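Local coordinates for protein thiol-activated cytolysin (Desulfobulbus propionicus, PDB 6NAL) that probably oligomerises on target membranes and forms large beta-barrel pores, as other toxins of the cholesterol-dependent cytolysin family do, at residues T20-N25 / V345-H350; A75-S80 / L334-V339; A144-S149 / Y240-F245; S151-E156 / I176-T181; E158-L161 / D166-Y169. All coordinates share one frame; numbering follows the deposited sequence.

Contact 5 lies within the helical cluster 156-183, probably the first bundle that unfolds into a transmembrane hairpin, and contact 4 ties the last helix of that cluster to the strand and loop leading in; their centres lie 10 Å apart, and Ile167 CD1 comes within 3.9 Å of Glu156 O. Contact 3 adjoins contact 4 along strand 147-152, but their centres are 22 Å apart. Contacts 1 and 2, 11 Å apart between centres, are joined by a probable hydrogen bond of 3.1 Å from Ala347 N to Thr338 O. Phe24 CE1 of contact 1 lies 4.0 Å from Met160 CE of contact 5. Leu334 connects contact 2 to contact 3 by packing on Gln243 and Arg242.

Contact 1: residues T20-N25 / V345-H350; sequences TVMVFN and VSAGVH
Met22 and Phe24, in the loop that follows helix 2-12, lie against segment 345-350, which leads into 349-372, a long strand that leads toward the C-terminal beta sandwich of the cytolysin. The contact is made by van der Waals packing and one water bridging the two backbones. Met22, modelled as selenomethionine, carries its CG anti to its own carbonyl carbon (chi1 -56°), and a bend at chi3 (-87°) swings the terminal methyl across to segment 345-350, where CE rests 3.9 Å from Ala347 CB. Beside it, Val349 presents a single branch: its CG1 packs 3.6 Å from the backbone oxygen Met22 O. Farther along, Phe24 meets His350 through its CB, 3.7 Å from His350 O, while its ring turns away. The same His350 O accepts a hydrogen bond from the water at 2.5 Å, and that water accepts one from Phe24 N at 2.7 Å. A backbone donor and a backbone acceptor too far apart to pair directly are thus satisfied together. The imidazole of His350 leaves the contact and bonds through ND1 to Asp58. Around this junction Met22 also touches Leu83 of helix 81-84 and Leu233 of strand 232-250, Ala347 packs on strand 332-340, and the Phe24 ring meets Phe59 of strand 44-59 edge-to-face.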
# COMPACT_ATOMS: atom_id res chain seq x y z
N THR A 20 2.94 -17.34 33.82
CA THR A 20 3.09 -15.94 34.19
C THR A 20 4.22 -15.65 35.17
O THR A 20 4.36 -14.51 35.61
CB THR A 20 1.78 -15.43 34.79
OG1 THR A 20 1.60 -16.00 36.09
CG2 THR A 20 0.60 -15.80 33.90
N VAL A 21 5.05 -16.62 35.51
CA VAL A 21 6.06 -16.31 36.52
C VAL A 21 7.26 -15.57 35.91
O VAL A 21 7.83 -14.68 36.53
CB VAL A 21 6.48 -17.60 37.26
CG1 VAL A 21 7.24 -18.53 36.38
CG2 VAL A 21 7.32 -17.25 38.44
N MSE A 22 7.67 -15.92 34.70
CA MSE A 22 8.53 -15.01 33.93
C MSE A 22 7.73 -14.56 32.68
O MSE A 22 6.94 -15.33 32.10
CB MSE A 22 9.85 -15.66 33.54
CG MSE A 22 10.67 -16.23 34.69
SE MSE A 22 12.30 -17.02 33.88
CE MSE A 22 11.92 -18.68 33.41
N VAL A 23 7.90 -13.29 32.30
CA VAL A 23 7.19 -12.70 31.17
C VAL A 23 8.14 -11.83 30.37
O VAL A 23 8.82 -10.96 30.94
CB VAL A 23 5.99 -11.85 31.63
CG1 VAL A 23 6.48 -10.78 32.54
CG2 VAL A 23 5.27 -11.20 30.41
N PHE A 24 8.20 -12.05 29.06
CA PHE A 24 8.97 -11.16 28.20
C PHE A 24 8.35 -9.78 28.28
O PHE A 24 7.12 -9.64 28.29
CB PHE A 24 8.97 -11.65 26.74
CG PHE A 24 9.87 -10.88 25.85
CD1 PHE A 24 11.23 -11.14 25.80
CD2 PHE A 24 9.36 -9.83 25.07
CE1 PHE A 24 12.08 -10.38 24.96
CE2 PHE A 24 10.20 -9.07 24.24
CZ PHE A 24 11.54 -9.34 24.17
N ASN A 25 9.18 -8.74 28.33
CA ASN A 25 8.63 -7.41 28.20
C ASN A 25 9.21 -6.68 27.00
O ASN A 25 10.42 -6.39 26.95
CB ASN A 25 8.85 -6.55 29.42
CG ASN A 25 8.25 -5.17 29.23
OD1 ASN A 25 7.05 -5.00 28.89
ND2 ASN A 25 9.12 -4.17 29.37
N VAL A 345 7.53 -29.05 33.64
CA VAL A 345 6.90 -28.23 32.61
C VAL A 345 7.88 -27.18 32.09
O VAL A 345 8.62 -26.55 32.87
CB VAL A 345 5.63 -27.58 33.19
CG1 VAL A 345 5.08 -26.48 32.22
CG2 VAL A 345 4.58 -28.63 33.46
N SER A 346 7.87 -26.98 30.77
CA SER A 346 8.76 -26.03 30.11
C SER A 346 8.57 -24.65 30.68
O SER A 346 7.46 -24.26 31.03
CB SER A 346 8.46 -25.94 28.61
OG SER A 346 8.08 -27.20 28.15
N ALA A 347 9.67 -23.88 30.70
CA ALA A 347 9.65 -22.46 31.03
C ALA A 347 9.94 -21.59 29.81
O ALA A 347 10.28 -20.41 29.97
CB ALA A 347 10.64 -22.12 32.15
N GLY A 348 9.87 -22.16 28.61
CA GLY A 348 9.92 -21.35 27.42
C GLY A 348 8.81 -20.32 27.46
O GLY A 348 7.68 -20.63 27.86
N VAL A 349 9.13 -19.09 27.10
CA VAL A 349 8.10 -18.06 27.04
C VAL A 349 7.88 -17.59 25.61
O VAL A 349 8.72 -17.79 24.72
CB VAL A 349 8.41 -16.86 27.95
CG1 VAL A 349 8.23 -17.28 29.40
CG2 VAL A 349 9.79 -16.35 27.73
N HIS A 350 6.70 -17.00 25.40
CA HIS A 350 6.29 -16.19 24.26
C HIS A 350 6.70 -14.75 24.52
O HIS A 350 6.66 -14.28 25.66
CB HIS A 350 4.76 -16.24 24.12
CG HIS A 350 4.27 -16.36 22.71
ND1 HIS A 350 4.62 -17.42 21.88
CD2 HIS A 350 3.41 -15.58 22.00
CE1 HIS A 350 4.02 -17.26 20.71
NE2 HIS A 350 3.28 -16.16 20.75
O HOH W 1 6.18 -13.45 27.92

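Contact 2: residues A75-S80 / L334-V339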
# COMPACT_ATOMS: atom_id res chain seq x y z
N ALA A 75 22.25 -27.53 35.61
CA ALA A 75 22.28 -26.46 36.61
C ALA A 75 20.89 -26.26 37.19
O ALA A 75 19.88 -26.72 36.62
CB ALA A 75 22.79 -25.14 36.02
N LEU A 76 20.83 -25.58 38.34
CA LEU A 76 19.57 -25.12 38.92
C LEU A 76 19.57 -23.61 39.01
O LEU A 76 20.63 -22.98 39.20
CB LEU A 76 19.35 -25.71 40.27
CG LEU A 76 19.10 -27.21 40.29
CD1 LEU A 76 19.00 -27.55 41.81
CD2 LEU A 76 17.88 -27.63 39.56
N LEU A 77 18.40 -23.02 38.84
CA LEU A 77 18.28 -21.57 38.82
C LEU A 77 17.05 -21.19 39.60
O LEU A 77 16.15 -22.03 39.75
CB LEU A 77 18.14 -21.02 37.40
CG LEU A 77 19.27 -21.30 36.43
CD1 LEU A 77 18.78 -21.01 35.00
CD2 LEU A 77 20.50 -20.42 36.84
N VAL A 78 16.96 -19.93 40.04
CA VAL A 78 15.69 -19.39 40.53
C VAL A 78 15.02 -18.59 39.40
O VAL A 78 15.61 -17.68 38.81
CB VAL A 78 15.83 -18.55 41.82
CG1 VAL A 78 16.75 -19.24 42.85
CG2 VAL A 78 16.29 -17.14 41.58
N ALA A 79 13.80 -18.95 39.08
CA ALA A 79 13.09 -18.28 37.99
C ALA A 79 12.90 -16.81 38.34
O ALA A 79 12.61 -16.45 39.50
CB ALA A 79 11.75 -18.96 37.73
N SER A 80 13.08 -15.96 37.35
CA SER A 80 13.15 -14.53 37.58
C SER A 80 13.11 -13.84 36.23
O SER A 80 13.72 -14.33 35.27
CB SER A 80 14.44 -14.16 38.32
OG SER A 80 14.59 -12.77 38.27
N LEU A 334 25.07 -21.65 22.83
CA LEU A 334 24.21 -20.77 22.04
C LEU A 334 22.90 -20.55 22.76
O LEU A 334 22.61 -19.43 23.16
CB LEU A 334 23.94 -21.34 20.65
CG LEU A 334 25.18 -21.45 19.78
CD1 LEU A 334 24.89 -21.95 18.39
CD2 LEU A 334 25.89 -20.09 19.72
N ASN A 335 22.13 -21.61 22.96
CA ASN A 335 20.85 -21.47 23.62
C ASN A 335 20.70 -22.56 24.67
O ASN A 335 21.33 -23.62 24.58
CB ASN A 335 19.72 -21.51 22.60
CG ASN A 335 19.79 -20.36 21.59
OD1 ASN A 335 20.39 -20.50 20.51
ND2 ASN A 335 19.19 -19.24 21.93
N TYR A 336 19.90 -22.28 25.69
CA TYR A 336 19.61 -23.25 26.72
C TYR A 336 18.11 -23.19 26.97
O TYR A 336 17.43 -22.20 26.67
CB TYR A 336 20.49 -23.05 28.02
CG TYR A 336 20.17 -21.89 28.90
CD1 TYR A 336 20.52 -20.61 28.53
CD2 TYR A 336 19.51 -22.06 30.11
CE1 TYR A 336 20.17 -19.51 29.31
CE2 TYR A 336 19.20 -20.96 30.92
CZ TYR A 336 19.54 -19.70 30.51
OH TYR A 336 19.22 -18.62 31.29
N TYR A 337 17.60 -24.31 27.45
CA TYR A 337 16.19 -24.56 27.69
C TYR A 337 16.03 -25.02 29.12
O TYR A 337 16.78 -25.89 29.59
CB TYR A 337 15.64 -25.61 26.71
CG TYR A 337 15.87 -25.15 25.28
CD1 TYR A 337 17.08 -25.43 24.63
CD2 TYR A 337 14.92 -24.37 24.61
CE1 TYR A 337 17.31 -24.99 23.35
CE2 TYR A 337 15.16 -23.92 23.32
CZ TYR A 337 16.36 -24.24 22.69
OH TYR A 337 16.62 -23.80 21.41
N THR A 338 15.10 -24.37 29.82
CA THR A 338 14.80 -24.62 31.22
C THR A 338 13.44 -25.28 31.32
O THR A 338 12.53 -24.99 30.55
CB THR A 338 14.75 -23.34 32.09
OG1 THR A 338 13.98 -22.30 31.45
CG2 THR A 338 16.12 -22.85 32.34
N VAL A 339 13.31 -26.10 32.33
CA VAL A 339 12.06 -26.71 32.76
C VAL A 339 11.89 -26.38 34.26
O VAL A 339 12.87 -26.13 34.97
CB VAL A 339 12.17 -28.20 32.38
CG1 VAL A 339 12.90 -29.01 33.47
CG2 VAL A 339 10.83 -28.76 31.97
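The approach to the Leu77-Tyr336 contact starts at Ala75, in the loop that leads into strand 76-78, and passes through Leu76, the first residue of that strand. At Leu77 the backbone bonds to Leu233 of strand 232-250, and the side chain reaches toward segment 334-339. With CG anti to the carbonyl carbon (chi1 -61°) and the chain extended beyond it, one methyl, CD1, does all of the touching: it stands 4.1 Å from Tyr336 CE2 and 4.2 Å from Thr338 CG2. The leucine and the tyrosine come at each other from opposite directions, the methyl meeting the ring obliquely, whereas the threonine side chain lies at about a right angle to the leucine. On the tyrosine, a chi1 of 73° turns the ring so that CE2 faces Leu77 CD1. Tyr336 and Thr338, two residues apart, both point their CB toward Leu77, and all three residues are buried. Strands 76-78 and 332-340 each pair antiparallel with strand 232-250, so Leu77 and Tyr336 meet by side chains across the curled sheet; the nearest CA atoms, those of Leu77 and Thr338, are 8.9 Å apart. Leu83 of helix 81-84 packs on both Leu77 and Tyr336. Past Leu77, strand 76-78 ends at Val78, Ala79 leads on, and Ser80 serves as N-cap of helix 81-84, its OG accepting from Asp82 N.

Contact 3: residues A144-S149 / Y240-F245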
# COMPACT_ATOMS: atom_id res chain seq x y z
N ALA A 144 30.04 -26.13 6.90
CA ALA A 144 29.08 -25.10 7.28
C ALA A 144 27.68 -25.43 6.75
O ALA A 144 27.49 -25.69 5.56
CB ALA A 144 29.57 -23.74 6.77
N ASN A 145 26.70 -25.45 7.66
CA ASN A 145 25.31 -25.75 7.31
C ASN A 145 24.45 -24.89 8.25
O ASN A 145 24.22 -25.28 9.41
CB ASN A 145 24.97 -27.23 7.45
CG ASN A 145 23.46 -27.48 7.27
OD1 ASN A 145 22.73 -26.55 6.90
ND2 ASN A 145 22.99 -28.71 7.52
N PHE A 146 23.97 -23.76 7.75
CA PHE A 146 23.49 -22.70 8.62
C PHE A 146 21.99 -22.57 8.54
O PHE A 146 21.40 -22.77 7.49
CB PHE A 146 24.16 -21.36 8.28
CG PHE A 146 25.59 -21.23 8.76
CD1 PHE A 146 25.91 -21.26 10.13
CD2 PHE A 146 26.63 -21.06 7.86
CE1 PHE A 146 27.23 -21.14 10.58
CE2 PHE A 146 27.94 -20.93 8.31
CZ PHE A 146 28.23 -20.96 9.67
N GLN A 147 21.38 -22.28 9.70
CA GLN A 147 20.08 -21.62 9.74
C GLN A 147 20.26 -20.11 9.52
O GLN A 147 21.22 -19.50 9.98
CB GLN A 147 19.36 -21.88 11.06
CG GLN A 147 18.11 -21.03 11.22
CD GLN A 147 17.61 -20.97 12.66
OE1 GLN A 147 18.04 -21.77 13.51
NE2 GLN A 147 16.70 -20.03 12.94
N TYR A 148 19.31 -19.52 8.81
CA TYR A 148 19.45 -18.18 8.29
C TYR A 148 18.31 -17.34 8.83
O TYR A 148 17.20 -17.82 8.96
CB TYR A 148 19.45 -18.22 6.78
CG TYR A 148 19.64 -16.89 6.14
CD1 TYR A 148 20.89 -16.33 6.03
CD2 TYR A 148 18.56 -16.20 5.61
CE1 TYR A 148 21.06 -15.10 5.42
CE2 TYR A 148 18.72 -14.97 5.01
CZ TYR A 148 19.97 -14.44 4.90
OH TYR A 148 20.17 -13.23 4.30
N SER A 149 18.63 -16.12 9.26
CA SER A 149 17.62 -15.18 9.75
C SER A 149 18.01 -13.78 9.32
O SER A 149 19.19 -13.44 9.40
CB SER A 149 17.48 -15.14 11.28
OG SER A 149 17.14 -16.41 11.78
N TYR A 240 25.25 -26.20 21.45
CA TYR A 240 26.58 -25.66 21.24
C TYR A 240 26.87 -25.56 19.75
O TYR A 240 26.55 -26.47 18.98
CB TYR A 240 27.68 -26.55 21.91
CG TYR A 240 27.52 -26.70 23.38
CD1 TYR A 240 26.59 -27.58 23.88
CD2 TYR A 240 28.26 -25.95 24.27
CE1 TYR A 240 26.42 -27.74 25.21
CE2 TYR A 240 28.10 -26.11 25.64
CZ TYR A 240 27.18 -27.02 26.10
OH TYR A 240 26.92 -27.21 27.41
N GLY A 241 27.53 -24.50 19.34
CA GLY A 241 27.80 -24.39 17.94
C GLY A 241 28.47 -23.10 17.57
O GLY A 241 29.36 -22.65 18.28
N ARG A 242 28.03 -22.48 16.47
CA ARG A 242 28.70 -21.35 15.85
C ARG A 242 27.67 -20.37 15.32
O ARG A 242 26.63 -20.77 14.81
CB ARG A 242 29.58 -21.83 14.69
CG ARG A 242 30.27 -20.77 13.86
CD ARG A 242 31.22 -21.52 12.87
NE ARG A 242 31.75 -20.68 11.81
CZ ARG A 242 32.82 -19.90 11.94
NH1 ARG A 242 33.44 -19.88 13.10
NH2 ARG A 242 33.27 -19.18 10.90
N GLN A 243 28.02 -19.11 15.30
CA GLN A 243 27.05 -18.07 15.04
C GLN A 243 27.81 -16.94 14.36
O GLN A 243 28.90 -16.55 14.80
CB GLN A 243 26.37 -17.66 16.34
CG GLN A 243 24.98 -17.17 16.21
CD GLN A 243 24.21 -17.23 17.52
OE1 GLN A 243 22.99 -17.38 17.49
NE2 GLN A 243 24.89 -17.12 18.65
N ILE A 244 27.24 -16.45 13.29
CA ILE A 244 27.74 -15.30 12.56
C ILE A 244 26.63 -14.25 12.47
O ILE A 244 25.50 -14.56 12.06
CB ILE A 244 28.20 -15.70 11.15
CG1 ILE A 244 29.23 -16.83 11.31
CG2 ILE A 244 28.71 -14.49 10.45
CD1 ILE A 244 29.51 -17.54 10.02
N PHE A 245 26.97 -13.02 12.82
CA PHE A 245 26.06 -11.89 12.70
C PHE A 245 26.64 -10.91 11.71
O PHE A 245 27.83 -10.60 11.80
CB PHE A 245 25.88 -11.19 14.05
CG PHE A 245 25.03 -11.94 15.00
CD1 PHE A 245 25.59 -12.81 15.90
CD2 PHE A 245 23.66 -11.75 15.02
CE1 PHE A 245 24.79 -13.51 16.81
CE2 PHE A 245 22.86 -12.44 15.90
CZ PHE A 245 23.42 -13.31 16.80
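Arg242 NH1 is gripped by Ser297 OG and by the carbonyl oxygen of Gly295, which fix the guanidinium at the edge of Phe146. The arginine chain runs extended from CG to NE, its CG anti to the backbone N (chi1 175°), and NE comes to 4.1 Å from Phe146 CZ. Ring and guanidinium meet edge by edge, their planes 33° apart. The end of the same ring also carries Ile244, whose CD1 lies 3.7 Å from Phe146 CZ and 4.1 Å from Phe146 CE2, the two side chains crossing at about a right angle. Arg242 and Ile244 are two residues apart on strand 232-250, and both point toward Phe146, which leads into strand 147-152; strand 187-202 lies between these two strands in the core sheet of the pore-forming domain. On the same segment as Phe146, Asn145 and Tyr148 bond to Thr442 and Tyr445 of the second subunit. Because Phe146 meets the guanidinium only near its plane, the contact is not a cation-pi stack: the ring edge packs beside the NE end of a buried guanidinium, whose NH2 makes a weak bond to Ile318 O, while Ile244 CD1 gives the end of the ring an apolar neighbour.

Contact 4: residues S151-E156 / I176-T181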
# COMPACT_ATOMS: atom_id res chain seq x y z
N SER A 151 16.38 -9.43 9.13
CA SER A 151 15.28 -8.54 9.46
C SER A 151 15.87 -7.16 9.73
O SER A 151 16.99 -7.04 10.24
CB SER A 151 14.49 -9.07 10.67
OG SER A 151 13.45 -8.14 11.07
N LEU A 152 15.16 -6.13 9.32
CA LEU A 152 15.34 -4.81 9.92
C LEU A 152 15.10 -4.92 11.41
O LEU A 152 14.38 -5.81 11.86
CB LEU A 152 14.34 -3.85 9.32
CG LEU A 152 14.53 -3.34 7.90
CD1 LEU A 152 13.20 -2.65 7.43
CD2 LEU A 152 15.73 -2.45 7.86
N VAL A 153 15.74 -4.06 12.19
CA VAL A 153 15.58 -4.07 13.65
C VAL A 153 15.36 -2.64 14.12
O VAL A 153 16.17 -1.75 13.84
CB VAL A 153 16.76 -4.74 14.40
CG1 VAL A 153 17.21 -6.05 13.70
CG2 VAL A 153 17.96 -3.88 14.50
N TYR A 154 14.25 -2.44 14.83
CA TYR A 154 13.88 -1.12 15.31
C TYR A 154 14.59 -0.81 16.60
O TYR A 154 15.05 0.31 16.78
CB TYR A 154 12.37 -1.04 15.52
CG TYR A 154 11.83 0.31 16.04
CD1 TYR A 154 11.89 1.49 15.27
CD2 TYR A 154 11.22 0.38 17.31
CE1 TYR A 154 11.39 2.70 15.78
CE2 TYR A 154 10.70 1.57 17.79
CZ TYR A 154 10.78 2.72 17.02
OH TYR A 154 10.27 3.90 17.52
N ASP A 155 14.68 -1.77 17.52
CA ASP A 155 15.34 -1.53 18.81
C ASP A 155 15.83 -2.85 19.40
O ASP A 155 15.65 -3.93 18.81
CB ASP A 155 14.41 -0.77 19.79
CG ASP A 155 13.10 -1.53 20.08
OD1 ASP A 155 12.94 -2.66 19.53
OD2 ASP A 155 12.23 -0.97 20.82
N GLU A 156 16.43 -2.76 20.59
CA GLU A 156 17.04 -3.93 21.20
C GLU A 156 16.03 -5.05 21.41
O GLU A 156 16.40 -6.22 21.43
CB GLU A 156 17.72 -3.56 22.52
CG GLU A 156 18.96 -2.67 22.40
CD GLU A 156 18.63 -1.17 22.55
OE1 GLU A 156 17.42 -0.80 22.45
OE2 GLU A 156 19.59 -0.36 22.75
N ILE A 176 26.24 -1.80 19.03
CA ILE A 176 24.83 -1.53 18.79
C ILE A 176 24.37 -0.53 19.85
O ILE A 176 24.37 -0.83 21.04
CB ILE A 176 24.01 -2.83 18.90
CG1 ILE A 176 24.47 -3.84 17.85
CG2 ILE A 176 22.53 -2.49 18.83
CD1 ILE A 176 23.68 -3.81 16.63
N ASP A 177 23.95 0.65 19.43
CA ASP A 177 23.34 1.61 20.36
C ASP A 177 22.26 2.35 19.58
O ASP A 177 22.57 3.13 18.67
CB ASP A 177 24.36 2.58 20.96
CG ASP A 177 23.71 3.72 21.79
OD1 ASP A 177 22.55 3.58 22.28
OD2 ASP A 177 24.38 4.77 21.95
N PHE A 178 21.01 2.09 19.90
CA PHE A 178 19.95 2.63 19.06
C PHE A 178 19.63 4.08 19.34
O PHE A 178 19.03 4.73 18.48
CB PHE A 178 18.72 1.78 19.22
CG PHE A 178 18.84 0.45 18.59
CD1 PHE A 178 18.54 0.27 17.27
CD2 PHE A 178 19.29 -0.63 19.32
CE1 PHE A 178 18.64 -0.97 16.69
CE2 PHE A 178 19.40 -1.86 18.73
CZ PHE A 178 19.07 -2.03 17.43
N SER A 179 20.01 4.63 20.49
CA SER A 179 19.86 6.06 20.71
C SER A 179 20.79 6.85 19.79
O SER A 179 20.37 7.84 19.18
CB SER A 179 20.08 6.40 22.19
OG SER A 179 21.43 6.24 22.61
N SER A 180 22.05 6.40 19.63
CA SER A 180 22.94 7.09 18.70
C SER A 180 22.45 6.94 17.26
O SER A 180 22.60 7.86 16.44
CB SER A 180 24.38 6.58 18.79
OG SER A 180 24.92 6.73 20.09
N THR A 181 21.86 5.77 16.94
CA THR A 181 21.51 5.44 15.56
C THR A 181 20.30 6.22 15.08
O THR A 181 20.27 6.68 13.94
CB THR A 181 21.26 3.93 15.44
OG1 THR A 181 22.52 3.25 15.33
CG2 THR A 181 20.46 3.60 14.23
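Phe178 lays one face of its ring over the backbone of Asp155, the CA of Asp155 standing 3.8 Å from the ring centroid and only 3° off its normal, a CH-pi contact almost exactly over the centre. Val153 reaches the edge in the ring plane, CG2 lying 3.6 Å from Phe178 CZ. Tyr154 O approaches obliquely, to 3.5 Å from Phe178 CD1. On another side Glu156, bent at chi2 (94°), folds its carboxylate back along the ring: CD meets it obliquely, 3.3 Å from Phe178 CD2, and OE2 sits in the ring plane 3.5 Å from the same Phe178 CD2, the carboxylate being turned 67° to the ring. An anionic oxygen beside the hydrogen-bearing edge should be mildly favourable, though Glu156 OE2 is also 5.0 Å from Asp177 OD1, a like charge. Asp177 caps helix 178-183: OD1 accepts from both Ser179 N and, at 2.9 Å, Ser179 OG, from the same face of the carboxylate, and OD2 takes Ser180 OG at 2.8 Å. Asp155 is likewise an N-cap, its OD1 accepting from Glu158 N while OD2 bonds to Thr27. Two helix starts therefore meet around one aromatic ring, at the entry and near the exit of the helical cluster that probably becomes the first transmembrane hairpin. Tyr154 turns away, near a bound imidazole and Arg182, and Val153 packs on Val188 and Leu190 of strand 187-202 and on Phe163 of helix 156-163.

Contact 5: residues E158-L161 / D166-Y169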
# COMPACT_ATOMS: atom_id res chain seq x y z
N GLU A 158 13.24 -5.88 19.56
CA GLU A 158 12.93 -6.61 18.35
C GLU A 158 14.08 -7.54 18.04
O GLU A 158 13.86 -8.66 17.61
CB GLU A 158 12.65 -5.68 17.16
CG GLU A 158 11.78 -6.38 16.06
CD GLU A 158 11.80 -5.73 14.66
OE1 GLU A 158 12.20 -4.55 14.53
OE2 GLU A 158 11.42 -6.43 13.66
N LEU A 159 15.31 -7.07 18.31
CA LEU A 159 16.50 -7.87 18.10
C LEU A 159 16.45 -9.12 18.94
O LEU A 159 16.56 -10.24 18.43
CB LEU A 159 17.76 -7.07 18.45
CG LEU A 159 19.03 -7.50 17.72
CD1 LEU A 159 20.07 -6.44 17.50
CD2 LEU A 159 19.70 -8.62 18.53
N MSE A 160 16.25 -8.97 20.24
CA MSE A 160 16.30 -10.13 21.12
C MSE A 160 15.25 -11.12 20.72
O MSE A 160 15.48 -12.29 20.67
CB MSE A 160 16.12 -9.75 22.57
CG MSE A 160 17.41 -9.27 23.24
SE MSE A 160 16.96 -8.17 24.81
CE MSE A 160 15.83 -9.42 25.75
N LEU A 161 14.07 -10.63 20.36
CA LEU A 161 12.97 -11.55 20.11
C LEU A 161 13.08 -12.29 18.77
O LEU A 161 12.57 -13.40 18.63
CB LEU A 161 11.66 -10.77 20.14
CG LEU A 161 10.43 -11.64 20.18
CD1 LEU A 161 10.46 -12.60 21.37
CD2 LEU A 161 9.17 -10.74 20.24
N ASP A 166 22.20 -12.89 22.86
CA ASP A 166 22.63 -12.25 24.11
C ASP A 166 22.93 -10.80 23.78
O ASP A 166 24.00 -10.48 23.29
CB ASP A 166 23.85 -12.97 24.68
CG ASP A 166 24.49 -12.21 25.86
OD1 ASP A 166 25.72 -12.37 26.00
OD2 ASP A 166 23.77 -11.48 26.63
N ILE A 167 21.97 -9.91 24.03
CA ILE A 167 22.15 -8.52 23.63
C ILE A 167 23.45 -7.96 24.19
O ILE A 167 24.17 -7.21 23.52
CB ILE A 167 20.95 -7.67 24.08
CG1 ILE A 167 20.91 -6.40 23.23
CG2 ILE A 167 21.07 -7.33 25.59
CD1 ILE A 167 20.25 -6.57 21.86
N SER A 168 23.74 -8.30 25.44
CA SER A 168 24.92 -7.77 26.10
C SER A 168 26.17 -8.05 25.28
O SER A 168 26.95 -7.13 25.01
CB SER A 168 25.02 -8.37 27.50
OG SER A 168 26.38 -8.41 27.92
N TYR A 169 26.37 -9.31 24.88
CA TYR A 169 27.51 -9.67 24.02
C TYR A 169 27.48 -8.89 22.71
O TYR A 169 28.49 -8.29 22.29
CB TYR A 169 27.47 -11.18 23.75
CG TYR A 169 28.61 -11.73 22.89
CD1 TYR A 169 29.85 -11.99 23.45
CD2 TYR A 169 28.42 -12.02 21.53
CE1 TYR A 169 30.89 -12.50 22.70
CE2 TYR A 169 29.46 -12.54 20.76
CZ TYR A 169 30.68 -12.78 21.35
OH TYR A 169 31.72 -13.28 20.60
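This is a small apolar helix-to-helix contact, in which Ile167, on the first turn of helix 167-174, packs against Leu159 and Met160 of helix 156-163 across the short connection between them. With CG1 anti to the backbone N (chi1 -159°), the isoleucine sends CD1 forward to Leu159 CD2, at 3.9 Å, the two side chains meeting at a slant. Its other neighbour comes in at about a right angle: Met160 CG lies 4.0 Å from Ile167 CB, and the selenium of this selenomethionine, Met160 SE, is 4.1 Å from the same carbon, Ile167 CB. These helices belong to the cluster between core strands 147-152 and 187-202, which in the cytolysins refolds into a transmembrane beta-hairpin, and the same is probable here. The connection ends at Asp166, the N-cap of helix 167-174, whose OD1 accepts a weak bond of 3.3 Å from Tyr169 N. Within the first helix, Glu158 OE2 forms a salt bridge with Lys162, while OE1 accepts from Tyr154 N. Met160 also packs on Phe24 and on Phe59 of strand 44-59, where Leu161 joins it.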